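Side-chain contacts in E2A dna-binding protein (Human adenovirus 5, PDB 2WB0), which binds single-stranded DNA and, by forming multimers, unwinds the template without ATP during the elongation phase of viral strand-displacement replication: residues A14-A17 with L18-K21; Y22-N26 with D27-N31; K47-L50 with N51-R55; V68-M71 with G72-L75. All blocks are in the same frame, centred on the assembly; numbering follows the deposited sequence.

Contact 1 of 4, residues A14-A17 with L18-K21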
ATOM      1  N   ALA A  14      25.049   8.793 -10.262  1.00 22.33           N
ATOM      2  CA  ALA A  14      24.321   9.257  -9.049  1.00 22.93           C
ATOM      3  C   ALA A  14      24.140   8.068  -8.101  1.00 23.04           C
ATOM      4  O   ALA A  14      24.428   8.161  -6.868  1.00 24.28           O
ATOM      5  CB  ALA A  14      23.027   9.832  -9.454  1.00 21.77           C
ATOM      6  N   ALA A  15      23.789   6.908  -8.675  1.00 23.34           N
ATOM      7  CA  ALA A  15      23.460   5.733  -7.874  1.00 22.68           C
ATOM      8  C   ALA A  15      24.731   5.214  -7.256  1.00 23.58           C
ATOM      9  O   ALA A  15      24.785   4.873  -6.070  1.00 21.58           O
ATOM     10  CB  ALA A  15      22.731   4.617  -8.764  1.00 23.20           C
ATOM     11  N   ARG A  16      25.814   5.213  -8.021  1.00 24.59           N
ATOM     12  CA  ARG A  16      27.064   4.767  -7.450  1.00 26.28           C
ATOM     13  C   ARG A  16      27.575   5.723  -6.354  1.00 24.46           C
ATOM     14  O   ARG A  16      28.095   5.275  -5.338  1.00 25.34           O
ATOM     15  CB  ARG A  16      28.124   4.534  -8.554  1.00 27.10           C
ATOM     16  CG  ARG A  16      29.462   4.049  -7.998  1.00 33.50           C
ATOM     17  CD  ARG A  16      29.286   2.807  -7.079  1.00 38.74           C
ATOM     18  NE  ARG A  16      29.631   1.589  -7.780  1.00 47.95           N
ATOM     19  CZ  ARG A  16      30.856   1.082  -7.837  1.00 49.34           C
ATOM     20  NH1 ARG A  16      31.868   1.681  -7.227  1.00 49.11           N
ATOM     21  NH2 ARG A  16      31.057  -0.032  -8.512  1.00 51.70           N
ATOM     22  N   ALA A  17      27.384   7.017  -6.544  1.00 25.71           N
ATOM     23  CA  ALA A  17      27.770   8.019  -5.519  1.00 25.56           C
ATOM     24  C   ALA A  17      27.089   7.696  -4.164  1.00 24.91           C
ATOM     25  O   ALA A  17      27.720   7.599  -3.108  1.00 24.22           O
ATOM     26  CB  ALA A  17      27.339   9.385  -5.979  1.00 26.02           C
ATOM     27  N   LEU A  18      25.767   7.500  -4.233  1.00 24.15           N
ATOM     28  CA  LEU A  18      24.989   7.026  -3.098  1.00 24.37           C
ATOM     29  C   LEU A  18      25.473   5.743  -2.515  1.00 23.77           C
ATOM     30  O   LEU A  18      25.656   5.620  -1.308  1.00 25.26           O
ATOM     31  CB  LEU A  18      23.491   6.961  -3.528  1.00 22.37           C
ATOM     32  CG  LEU A  18      22.464   8.032  -3.247  1.00 25.71           C
ATOM     33  CD1 LEU A  18      22.814   9.410  -2.599  1.00 19.19           C
ATOM     34  CD2 LEU A  18      21.416   8.184  -4.384  1.00 24.48           C
ATOM     35  N   MET A  19      25.733   4.742  -3.346  1.00 24.68           N
ATOM     36  CA  MET A  19      26.087   3.432  -2.848  1.00 23.09           C
ATOM     37  C   MET A  19      27.488   3.478  -2.252  1.00 25.35           C
ATOM     38  O   MET A  19      27.809   2.700  -1.328  1.00 25.08           O
ATOM     39  CB  MET A  19      26.074   2.396  -3.996  1.00 24.21           C
ATOM     40  CG  MET A  19      24.669   2.149  -4.616  1.00 22.84           C
ATOM     41  SD  MET A  19      24.599   0.735  -5.731  1.00 25.97           S
ATOM     42  CE  MET A  19      25.382   1.362  -7.214  1.00 27.61           C
ATOM     43  N   ASP A  20      28.339   4.356  -2.804  1.00 25.47           N
ATOM     44  CA  ASP A  20      29.701   4.460  -2.243  1.00 27.65           C
ATOM     45  C   ASP A  20      29.577   5.113  -0.845  1.00 27.65           C
ATOM     46  O   ASP A  20      30.027   4.545   0.136  1.00 29.45           O
ATOM     47  CB  ASP A  20      30.576   5.323  -3.157  1.00 28.04           C
ATOM     48  CG  ASP A  20      31.002   4.594  -4.437  1.00 30.89           C
ATOM     49  OD1 ASP A  20      31.092   3.329  -4.436  1.00 27.55           O
ATOM     50  OD2 ASP A  20      31.243   5.322  -5.423  1.00 35.74           O
ATOM     51  N   LYS A  21      28.926   6.278  -0.786  1.00 28.69           N
ATOM     52  CA  LYS A  21      28.781   7.068   0.446  1.00 28.57           C
ATOM     53  C   LYS A  21      28.159   6.251   1.577  1.00 29.45           C
ATOM     54  O   LYS A  21      28.561   6.352   2.746  1.00 30.20           O
ATOM     55  CB  LYS A  21      27.952   8.312   0.167  1.00 28.31           C
ATOM     56  CG  LYS A  21      27.616   9.147   1.435  1.00 28.14           C
ATOM     57  CD  LYS A  21      27.010  10.476   1.041  1.00 25.15           C
ATOM     58  CE  LYS A  21      26.619  11.323   2.271  1.00 26.28           C
ATOM     59  NZ  LYS A  21      25.867  12.432   1.726  1.00 27.64           N
TER
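Arg-16 lies obliquely across Asp-20, one turn further along the helix, so that its aliphatic part and its charged end both meet the same carboxylate. CD comes closest, 3.2 Å from Asp-20 OD1, while CG rests 3.4 Å from Asp-20 OD2. Beyond them Arg-16 NH1 reaches Asp-20 OD1 in a salt bridge of 3.3 Å whose hydrogen bond is weak and bent, 141° at the hydrogen. The guanidinium and carboxylate planes stand 89° apart, which rules out a flat two-pronged pairing and leaves OD1 as the one oxygen engaged. The arginine gets there because its CG is anti to the backbone N (chi1 -180°) and the chain then folds back at chi2 and chi3. Asp-20 OD1 has a stronger partner in Lys-29 NZ from the following helix 26-31, so this oxygen faces two positive groups, which would probably favour its ionised form. The whole is an i to i+4 salt bridge on helix 7-21, near its C-terminal end, within the all-alpha part of the DNA-binding domain. Regular backbone bonds run beneath it, among them Asp-20 N to Arg-16 O at 2.7 Å. Met-19 belongs to the buried side. Its CG packs 3.1 Å from Ala-15 O, and the bend at chi3 brings CE back to 4.5 Å from Ala-15 CB and to the edge of the Arg-16 guanidinium, near its plane. Ala-14 and Leu-18 face helix 64-83, where both touch Leu-79, whereas Met-19 turns to Ala-41 and Val-45 of helix 40-53.

Contact 2 of 4, residues Y22-N26 with D27-N31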
ATOM      1  N   TYR A  22      27.188   5.409   1.241  1.00 28.72           N
ATOM      2  CA  TYR A  22      26.515   4.595   2.248  1.00 28.97           C
ATOM      3  C   TYR A  22      27.038   3.171   2.392  1.00 29.91           C
ATOM      4  O   TYR A  22      26.399   2.327   3.036  1.00 29.47           O
ATOM      5  CB  TYR A  22      24.993   4.709   2.115  1.00 27.92           C
ATOM      6  CG  TYR A  22      24.545   6.149   2.326  1.00 26.14           C
ATOM      7  CD1 TYR A  22      24.370   6.670   3.629  1.00 26.85           C
ATOM      8  CD2 TYR A  22      24.322   6.984   1.245  1.00 26.68           C
ATOM      9  CE1 TYR A  22      23.979   7.996   3.809  1.00 23.02           C
ATOM     10  CE2 TYR A  22      23.930   8.275   1.396  1.00 25.02           C
ATOM     11  CZ  TYR A  22      23.760   8.785   2.676  1.00 24.94           C
ATOM     12  OH  TYR A  22      23.349  10.081   2.758  1.00 24.65           O
ATOM     13  N   HIS A  23      28.230   2.921   1.822  1.00 30.25           N
ATOM     14  CA  HIS A  23      28.965   1.666   2.034  1.00 32.60           C
ATOM     15  C   HIS A  23      28.119   0.451   1.722  1.00 32.07           C
ATOM     16  O   HIS A  23      28.062  -0.496   2.515  1.00 31.85           O
ATOM     17  CB  HIS A  23      29.514   1.609   3.478  1.00 34.26           C
ATOM     18  CG  HIS A  23      30.174   2.887   3.888  1.00 40.67           C
ATOM     19  ND1 HIS A  23      31.396   3.287   3.370  1.00 44.08           N
ATOM     20  CD2 HIS A  23      29.753   3.896   4.698  1.00 44.19           C
ATOM     21  CE1 HIS A  23      31.713   4.471   3.871  1.00 45.10           C
ATOM     22  NE2 HIS A  23      30.730   4.868   4.670  1.00 45.92           N
ATOM     23  N   VAL A  24      27.415   0.482   0.582  1.00 32.12           N
ATOM     24  CA  VAL A  24      26.636  -0.707   0.254  1.00 31.44           C
ATOM     25  C   VAL A  24      27.561  -1.847  -0.173  1.00 32.10           C
ATOM     26  O   VAL A  24      28.609  -1.604  -0.796  1.00 31.47           O
ATOM     27  CB  VAL A  24      25.331  -0.454  -0.619  1.00 32.42           C
ATOM     28  CG1 VAL A  24      25.044   1.005  -0.848  1.00 33.28           C
ATOM     29  CG2 VAL A  24      25.235  -1.333  -1.893  1.00 27.77           C
ATOM     30  N   ASP A  25      27.157  -3.070   0.189  1.00 32.11           N
ATOM     31  CA  ASP A  25      27.855  -4.313  -0.137  1.00 33.44           C
ATOM     32  C   ASP A  25      28.509  -4.354  -1.538  1.00 32.96           C
ATOM     33  O   ASP A  25      27.926  -3.884  -2.518  1.00 31.64           O
ATOM     34  CB  ASP A  25      26.842  -5.440  -0.048  1.00 34.61           C
ATOM     35  CG  ASP A  25      27.357  -6.699  -0.648  1.00 38.02           C
ATOM     36  OD1 ASP A  25      28.194  -7.334   0.010  1.00 44.89           O
ATOM     37  OD2 ASP A  25      26.978  -7.028  -1.802  1.00 44.04           O
ATOM     38  N   ASN A  26      29.694  -4.943  -1.661  1.00 33.18           N
ATOM     39  CA  ASN A  26      30.438  -4.707  -2.902  1.00 34.07           C
ATOM     40  C   ASN A  26      29.805  -5.405  -4.114  1.00 32.93           C
ATOM     41  O   ASN A  26      29.840  -4.873  -5.227  1.00 33.66           O
ATOM     42  CB  ASN A  26      31.902  -5.115  -2.785  1.00 35.07           C
ATOM     43  CG  ASN A  26      32.709  -4.187  -1.907  1.00 36.69           C
ATOM     44  OD1 ASN A  26      33.488  -4.663  -1.101  1.00 41.95           O
ATOM     45  ND2 ASN A  26      32.539  -2.866  -2.059  1.00 40.02           N
ATOM     46  N   ASP A  27      29.264  -6.589  -3.888  1.00 31.93           N
ATOM     47  CA  ASP A  27      28.602  -7.303  -4.954  1.00 33.28           C
ATOM     48  C   ASP A  27      27.372  -6.565  -5.457  1.00 31.45           C
ATOM     49  O   ASP A  27      27.169  -6.423  -6.677  1.00 31.74           O
ATOM     50  CB  ASP A  27      28.297  -8.727  -4.528  1.00 34.03           C
ATOM     51  CG  ASP A  27      29.588  -9.577  -4.393  1.00 38.69           C
ATOM     52  OD1 ASP A  27      30.683  -9.096  -4.815  1.00 40.56           O
ATOM     53  OD2 ASP A  27      29.489 -10.708  -3.865  1.00 41.87           O
ATOM     54  N   LEU A  28      26.567  -6.066  -4.517  1.00 29.59           N
ATOM     55  CA  LEU A  28      25.373  -5.291  -4.889  1.00 27.47           C
ATOM     56  C   LEU A  28      25.833  -4.095  -5.715  1.00 26.43           C
ATOM     57  O   LEU A  28      25.226  -3.774  -6.710  1.00 24.50           O
ATOM     58  CB  LEU A  28      24.576  -4.847  -3.661  1.00 26.86           C
ATOM     59  CG  LEU A  28      23.727  -5.899  -2.885  1.00 27.80           C
ATOM     60  CD1 LEU A  28      23.018  -5.108  -1.770  1.00 24.88           C
ATOM     61  CD2 LEU A  28      22.705  -6.611  -3.777  1.00 26.73           C
ATOM     62  N   LYS A  29      26.951  -3.474  -5.332  1.00 26.32           N
ATOM     63  CA  LYS A  29      27.448  -2.316  -6.086  1.00 27.21           C
ATOM     64  C   LYS A  29      27.903  -2.719  -7.488  1.00 26.49           C
ATOM     65  O   LYS A  29      27.601  -2.038  -8.446  1.00 26.15           O
ATOM     66  CB  LYS A  29      28.628  -1.641  -5.393  1.00 28.10           C
ATOM     67  CG  LYS A  29      28.243  -0.765  -4.230  1.00 29.31           C
ATOM     68  CD  LYS A  29      29.298   0.354  -4.006  1.00 33.89           C
ATOM     69  CE  LYS A  29      30.654  -0.251  -3.550  1.00 35.73           C
ATOM     70  NZ  LYS A  29      31.541   0.832  -3.065  1.00 34.02           N
ATOM     71  N   ALA A  30      28.650  -3.816  -7.555  1.00 27.75           N
ATOM     72  CA  ALA A  30      29.308  -4.280  -8.794  1.00 27.98           C
ATOM     73  C   ALA A  30      28.231  -4.601  -9.815  1.00 28.36           C
ATOM     74  O   ALA A  30      28.347  -4.278 -11.011  1.00 28.92           O
ATOM     75  CB  ALA A  30      30.109  -5.569  -8.502  1.00 28.66           C
ATOM     76  N   ASN A  31      27.171  -5.252  -9.326  1.00 27.27           N
ATOM     77  CA  ASN A  31      26.148  -5.771 -10.206  1.00 26.43           C
ATOM     78  C   ASN A  31      25.040  -4.804 -10.538  1.00 25.15           C
ATOM     79  O   ASN A  31      24.268  -5.076 -11.443  1.00 24.49           O
ATOM     80  CB  ASN A  31      25.608  -7.070  -9.651  1.00 27.46           C
ATOM     81  CG  ASN A  31      26.661  -8.142  -9.637  1.00 31.59           C
ATOM     82  OD1 ASN A  31      26.801  -8.895  -8.653  1.00 35.99           O
ATOM     83  ND2 ASN A  31      27.450  -8.199 -10.715  1.00 30.99           N
TER
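Asp-25 and Leu-28 make the capping bond at the start of helix 26-31: Leu-28 N donates to Asp-25 OD2 over 2.9 Å, at 163° on the hydrogen. The aspartate is the N-cap residue. With CG anti to the backbone N (chi1 167°), the carboxylate swings over the first turn and is met on its anti side, 27° out of its plane. A carboxylate here would probably be stabilised by the helix dipole. Two backbone bonds continue the turn, Lys-29 N to Asp-25 O and Ala-30 N to Asn-26 O, the latter 2.8 Å long. The apolar contacts lie on the inner side. Val-24 CG2 meets Leu-28 CB at 4.0 Å, the two side chains crossing at about a right angle, and also touches Lys-29 CG at 3.9 Å. Lys-29 runs beside Asn-26 in the same direction, CE 3.6 Å from Asn-26 ND2, but its ammonium is bound by Asp-20. Just upstream, His-23, with positive phi, is the C-prime residue of the Schellman motif that ends helix 7-21. The chain thus passes from a helix stop to a helix cap within three residues, with Val-24 touching Met-19 of helix 7-21 and Val-45 of helix 40-53.

Contact 3 of 4, residues K47-L50 with N51-R55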
ATOM      1  N   LYS A  47      18.470   1.684   4.155  1.00 21.39           N
ATOM      2  CA  LYS A  47      18.551   1.013   5.443  1.00 23.98           C
ATOM      3  C   LYS A  47      19.788   1.535   6.176  1.00 24.54           C
ATOM      4  O   LYS A  47      19.773   1.816   7.376  1.00 24.00           O
ATOM      5  CB  LYS A  47      18.668  -0.505   5.224  1.00 24.48           C
ATOM      6  CG  LYS A  47      18.765  -1.351   6.511  1.00 27.09           C
ATOM      7  CD  LYS A  47      17.487  -1.220   7.399  1.00 30.17           C
ATOM      8  CE  LYS A  47      17.484  -2.122   8.718  1.00 34.10           C
ATOM      9  NZ  LYS A  47      16.045  -2.294   9.273  1.00 35.29           N
ATOM     10  N   THR A  48      20.878   1.697   5.435  1.00 24.28           N
ATOM     11  CA  THR A  48      22.076   2.274   6.023  1.00 25.78           C
ATOM     12  C   THR A  48      21.828   3.700   6.559  1.00 25.06           C
ATOM     13  O   THR A  48      22.227   4.009   7.711  1.00 23.79           O
ATOM     14  CB  THR A  48      23.315   2.184   5.053  1.00 26.17           C
ATOM     15  OG1 THR A  48      23.436   0.834   4.619  1.00 31.40           O
ATOM     16  CG2 THR A  48      24.606   2.526   5.759  1.00 28.01           C
ATOM     17  N   TRP A  49      21.122   4.531   5.777  1.00 23.74           N
ATOM     18  CA  TRP A  49      20.815   5.902   6.201  1.00 24.11           C
ATOM     19  C   TRP A  49      19.886   5.920   7.463  1.00 24.54           C
ATOM     20  O   TRP A  49      20.067   6.714   8.416  1.00 25.57           O
ATOM     21  CB  TRP A  49      20.261   6.688   5.016  1.00 22.35           C
ATOM     22  CG  TRP A  49      19.719   8.081   5.325  1.00 20.41           C
ATOM     23  CD1 TRP A  49      20.437   9.240   5.359  1.00 22.51           C
ATOM     24  CD2 TRP A  49      18.354   8.455   5.552  1.00 19.03           C
ATOM     25  NE1 TRP A  49      19.617  10.315   5.618  1.00 24.92           N
ATOM     26  CE2 TRP A  49      18.326   9.867   5.722  1.00 22.56           C
ATOM     27  CE3 TRP A  49      17.141   7.737   5.647  1.00 21.20           C
ATOM     28  CZ2 TRP A  49      17.136  10.588   6.002  1.00 22.89           C
ATOM     29  CZ3 TRP A  49      15.951   8.465   5.905  1.00 22.22           C
ATOM     30  CH2 TRP A  49      15.959   9.880   6.071  1.00 18.63           C
ATOM     31  N   LEU A  50      18.930   5.005   7.480  1.00 24.92           N
ATOM     32  CA  LEU A  50      18.064   4.793   8.657  1.00 25.00           C
ATOM     33  C   LEU A  50      18.875   4.385   9.908  1.00 26.51           C
ATOM     34  O   LEU A  50      18.737   5.018  10.944  1.00 26.61           O
ATOM     35  CB  LEU A  50      17.084   3.720   8.325  1.00 24.74           C
ATOM     36  CG  LEU A  50      15.605   3.954   8.014  1.00 26.22           C
ATOM     37  CD1 LEU A  50      15.015   5.408   7.839  1.00 19.91           C
ATOM     38  CD2 LEU A  50      15.001   2.843   7.119  1.00 21.73           C
ATOM     39  N   ASN A  51      19.682   3.326   9.789  1.00 27.07           N
ATOM     40  CA  ASN A  51      20.551   2.817  10.837  1.00 29.55           C
ATOM     41  C   ASN A  51      21.380   3.946  11.428  1.00 31.89           C
ATOM     42  O   ASN A  51      21.780   3.892  12.598  1.00 32.09           O
ATOM     43  CB  ASN A  51      21.519   1.807  10.261  1.00 29.19           C
ATOM     44  CG  ASN A  51      20.922   0.390  10.142  1.00 32.16           C
ATOM     45  OD1 ASN A  51      21.603  -0.552   9.673  1.00 37.33           O
ATOM     46  ND2 ASN A  51      19.679   0.230  10.543  1.00 24.80           N
ATOM     47  N   GLU A  52      21.620   4.970  10.605  1.00 34.23           N
ATOM     48  CA  GLU A  52      22.618   6.010  10.894  1.00 36.20           C
ATOM     49  C   GLU A  52      21.920   7.267  11.419  1.00 36.41           C
ATOM     50  O   GLU A  52      22.324   7.844  12.448  1.00 37.46           O
ATOM     51  CB  GLU A  52      23.481   6.224   9.620  1.00 36.97           C
ATOM     52  CG  GLU A  52      24.134   7.567   9.408  1.00 39.17           C
ATOM     53  CD  GLU A  52      24.821   7.658   8.019  1.00 42.97           C
ATOM     54  OE1 GLU A  52      24.646   8.730   7.359  1.00 41.83           O
ATOM     55  OE2 GLU A  52      25.484   6.649   7.598  1.00 39.50           O
ATOM     56  N   GLU A  53      20.833   7.649  10.765  1.00 35.84           N
ATOM     57  CA  GLU A  53      20.096   8.862  11.114  1.00 34.84           C
ATOM     58  C   GLU A  53      18.765   8.667  11.877  1.00 33.53           C
ATOM     59  O   GLU A  53      18.212   9.628  12.432  1.00 32.27           O
ATOM     60  CB  GLU A  53      19.836   9.660   9.840  1.00 36.61           C
ATOM     61  CG  GLU A  53      21.090   9.876   8.995  1.00 39.36           C
ATOM     62  CD  GLU A  53      21.880  11.091   9.439  1.00 46.81           C
ATOM     63  OE1 GLU A  53      21.286  12.001  10.077  1.00 47.65           O
ATOM     64  OE2 GLU A  53      23.097  11.137   9.140  1.00 49.97           O
ATOM     65  N   HIS A  54      18.229   7.452  11.908  1.00 31.61           N
ATOM     66  CA  HIS A  54      16.873   7.280  12.425  1.00 29.85           C
ATOM     67  C   HIS A  54      16.689   5.985  13.126  1.00 27.60           C
ATOM     68  O   HIS A  54      15.660   5.307  12.961  1.00 25.51           O
ATOM     69  CB  HIS A  54      15.857   7.386  11.298  1.00 31.08           C
ATOM     70  CG  HIS A  54      15.780   8.751  10.724  1.00 34.81           C
ATOM     71  ND1 HIS A  54      16.607   9.165   9.698  1.00 37.22           N
ATOM     72  CD2 HIS A  54      14.987   9.803  11.033  1.00 34.75           C
ATOM     73  CE1 HIS A  54      16.326  10.423   9.402  1.00 39.30           C
ATOM     74  NE2 HIS A  54      15.345  10.829  10.189  1.00 39.63           N
ATOM     75  N   ARG A  55      17.639   5.681  13.987  1.00 25.59           N
ATOM     76  CA  ARG A  55      17.630   4.413  14.694  1.00 25.96           C
ATOM     77  C   ARG A  55      16.423   4.181  15.561  1.00 24.91           C
ATOM     78  O   ARG A  55      16.072   3.038  15.847  1.00 23.43           O
ATOM     79  CB  ARG A  55      18.833   4.310  15.599  1.00 26.64           C
ATOM     80  CG  ARG A  55      20.043   3.942  14.846  1.00 32.86           C
ATOM     81  CD  ARG A  55      21.227   3.799  15.842  1.00 39.75           C
ATOM     82  NE  ARG A  55      21.196   2.463  16.470  1.00 43.15           N
ATOM     83  CZ  ARG A  55      21.609   1.343  15.878  1.00 44.93           C
ATOM     84  NH1 ARG A  55      22.069   1.383  14.635  1.00 46.33           N
ATOM     85  NH2 ARG A  55      21.542   0.180  16.518  1.00 47.56           N
TER
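Trp-49 turns one ring face to two residues of the next turn, Glu-53 and His-54. Glu-53 CG sits over the five-membered ring, 4.0 Å from its centroid and 26° off the normal, a CH-pi contact. The glutamate side chain crosses the tryptophan at about a right angle. The carboxylate plane nevertheless lies only 21° from that of the ring. His-54 approaches the six-membered ring: the centroids are 4.6 Å apart and the planes inclined at 44°, an oblique aromatic pair. Its leading atom is CE1, 3.4 Å from Trp-49 CH2, while ND1 lies above the same face, offset toward the rim. The indole is presented in this way because Trp-49 CG is anti to the backbone N and the ring lies alongside the following turn. Its NE1 is hydrogen-bonded to Glu-316, which probably helps to fix the ring's rotation. Leu-50 adds an apolar touch at the base of the histidine, CD1 to His-54 CB at 4.1 Å, the two side chains meeting roughly at right angles. On another side of the helix Lys-47 CE lies 3.7 Å from Asn-51 ND2. The backbone is still helical beneath: Glu-53 N bonds to Trp-49 O at 2.6 Å, and His-54 N to Leu-50 O at 2.7 Å. Trp-49 and Leu-50 also face Met-309 of helix 300-315 and Met-71 of helix 64-83. This is the end of helix 40-53, a helix C-terminus at which Trp-49 packs against the last helical residue, Glu-53, and the first one beyond, His-54.

Contact 4 of 4, residues V68-M71 with G72-L75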
ATOM      1  N   VAL A  68      11.750  -0.586   4.310  1.00 17.00           N
ATOM      2  CA  VAL A  68      12.997  -0.355   3.561  1.00 18.39           C
ATOM      3  C   VAL A  68      12.846  -0.592   2.054  1.00 18.52           C
ATOM      4  O   VAL A  68      13.429   0.137   1.200  1.00 18.21           O
ATOM      5  CB  VAL A  68      14.119  -1.250   4.179  1.00 19.31           C
ATOM      6  CG1 VAL A  68      15.319  -1.297   3.285  1.00 24.21           C
ATOM      7  CG2 VAL A  68      14.458  -0.724   5.559  1.00 19.24           C
ATOM      8  N   THR A  69      12.117  -1.642   1.714  1.00 19.07           N
ATOM      9  CA  THR A  69      11.821  -1.910   0.289  1.00 20.08           C
ATOM     10  C   THR A  69      11.061  -0.773  -0.366  1.00 18.64           C
ATOM     11  O   THR A  69      11.361  -0.387  -1.509  1.00 18.60           O
ATOM     12  CB  THR A  69      11.020  -3.185   0.169  1.00 20.30           C
ATOM     13  OG1 THR A  69      11.899  -4.239   0.585  1.00 22.26           O
ATOM     14  CG2 THR A  69      10.545  -3.403  -1.324  1.00 21.99           C
ATOM     15  N   MET A  70      10.101  -0.200   0.366  1.00 17.28           N
ATOM     16  CA  MET A  70       9.379   0.895  -0.225  1.00 15.16           C
ATOM     17  C   MET A  70      10.270   2.125  -0.333  1.00 14.58           C
ATOM     18  O   MET A  70      10.186   2.847  -1.317  1.00 13.93           O
ATOM     19  CB  MET A  70       8.060   1.222   0.487  1.00 14.30           C
ATOM     20  CG  MET A  70       7.015   0.107   0.388  1.00 16.97           C
ATOM     21  SD  MET A  70       6.643  -0.484  -1.307  1.00 17.91           S
ATOM     22  CE  MET A  70       6.035   1.077  -1.927  1.00 16.20           C
ATOM     23  N   MET A  71      11.044   2.435   0.692  1.00 13.43           N
ATOM     24  CA  MET A  71      11.985   3.525   0.517  1.00 14.70           C
ATOM     25  C   MET A  71      12.858   3.282  -0.748  1.00 14.67           C
ATOM     26  O   MET A  71      13.140   4.218  -1.512  1.00 14.10           O
ATOM     27  CB  MET A  71      12.922   3.565   1.728  1.00 14.74           C
ATOM     28  CG  MET A  71      12.285   4.251   2.944  1.00 14.33           C
ATOM     29  SD  MET A  71      13.472   4.505   4.291  1.00 16.63           S
ATOM     30  CE  MET A  71      14.229   5.950   3.719  1.00 18.01           C
ATOM     31  N   GLY A  72      13.284   2.036  -0.914  1.00 13.52           N
ATOM     32  CA  GLY A  72      14.064   1.645  -2.104  1.00 14.30           C
ATOM     33  C   GLY A  72      13.367   1.990  -3.408  1.00 14.33           C
ATOM     34  O   GLY A  72      13.976   2.543  -4.346  1.00 15.57           O
ATOM     35  N   ARG A  73      12.092   1.677  -3.503  1.00 14.57           N
ATOM     36  CA  ARG A  73      11.362   2.030  -4.691  1.00 14.95           C
ATOM     37  C   ARG A  73      11.252   3.541  -4.893  1.00 15.98           C
ATOM     38  O   ARG A  73      11.263   4.042  -6.041  1.00 16.07           O
ATOM     39  CB  ARG A  73       9.948   1.438  -4.599  1.00 14.78           C
ATOM     40  CG  ARG A  73       9.860  -0.136  -4.557  1.00 14.90           C
ATOM     41  CD  ARG A  73       8.358  -0.515  -4.743  1.00 17.59           C
ATOM     42  NE  ARG A  73       7.958  -1.916  -4.377  1.00 22.05           N
ATOM     43  CZ  ARG A  73       6.697  -2.381  -4.291  1.00 21.09           C
ATOM     44  NH1 ARG A  73       5.610  -1.560  -4.402  1.00 22.62           N
ATOM     45  NH2 ARG A  73       6.506  -3.697  -4.022  1.00 18.16           N
ATOM     46  N   PHE A  74      11.059   4.278  -3.799  1.00 15.35           N
ATOM     47  CA  PHE A  74      10.949   5.725  -3.946  1.00 16.12           C
ATOM     48  C   PHE A  74      12.284   6.311  -4.347  1.00 14.95           C
ATOM     49  O   PHE A  74      12.317   7.203  -5.155  1.00 17.10           O
ATOM     50  CB  PHE A  74      10.443   6.348  -2.653  1.00 14.67           C
ATOM     51  CG  PHE A  74       9.017   6.050  -2.395  1.00 15.89           C
ATOM     52  CD1 PHE A  74       8.060   6.238  -3.402  1.00 13.79           C
ATOM     53  CD2 PHE A  74       8.606   5.525  -1.135  1.00 15.40           C
ATOM     54  CE1 PHE A  74       6.710   5.979  -3.195  1.00 14.28           C
ATOM     55  CE2 PHE A  74       7.252   5.277  -0.923  1.00 12.86           C
ATOM     56  CZ  PHE A  74       6.306   5.500  -1.905  1.00 12.26           C
ATOM     57  N   LEU A  75      13.366   5.792  -3.797  1.00 17.10           N
ATOM     58  CA  LEU A  75      14.697   6.262  -4.147  1.00 16.33           C
ATOM     59  C   LEU A  75      14.957   5.967  -5.628  1.00 16.98           C
ATOM     60  O   LEU A  75      15.387   6.823  -6.407  1.00 17.09           O
ATOM     61  CB  LEU A  75      15.714   5.485  -3.334  1.00 16.33           C
ATOM     62  CG  LEU A  75      17.088   6.131  -3.017  1.00 19.74           C
ATOM     63  CD1 LEU A  75      18.237   5.198  -2.727  1.00 21.10           C
ATOM     64  CD2 LEU A  75      17.503   7.534  -3.637  1.00 19.35           C
TER
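Leu-75 N donates to Met-71 O at 2.8 Å, the last of four consecutive i to i+4 backbone bonds in helix 64-83 of the all-alpha region, at a buried place. Gly-72 N to Val-68 O, also 2.8 Å, is the first of the four. The distinctive side-chain contact is Met-70 with Arg-73. The methionine sulfur lies over one face of the guanidinium, 3.3 Å above its plane and toward the rim, with Met-70 SD 3.4 Å from Arg-73 NH1. Two successive bends, chi2 -53° and chi3 -61°, curl Met-70 back toward the arginine, so that Met-70 CE also comes within 3.6 Å of Arg-73 NH1. Arg-73 itself runs straight from CG to NE, and its terminal nitrogens are taken up elsewhere: NH2 by the carbonyl of Arg-222 and NH1, weakly, by that of Thr-93. The bond to Arg-222 O, with the weaker one and the sulfur contact, probably steadies the buried guanidinium. The Arg-73 side chain ends about 6 Å from that of Cys-223, a ligand of the second zinc, and about 9 Å from the metal, so the helix is linked to the zinc-site region through Arg-222, next to that cysteine. Phe-74 faces helix 300-315 through Leu-303 and Leu-307. Its ring also lies obliquely against the preceding turn, with CD2 just 3.1 Å from Met-70 O.

From the N terminus the four contacts follow one another in series; each is local, so none closes a long loop and none nests in or crosses another. Contact 1, on helix 7-21, runs directly into contact 2, and the Asp-20 OD1 to Lys-29 NZ salt bridge (2.9 Å) joins helices 7-21 and 26-31. Contact 2 touches contact 3 where Tyr-22 meets Thr-48 and Trp-49 of helix 40-53. Contact 3 packs on contact 4 through Leu-50 and Met-71, joining helices 40-53 and 64-83. Contact 1 reaches contact 4 through Leu-18 and Leu-75. Contact 4 alone extends from this helical cluster toward the second zinc site.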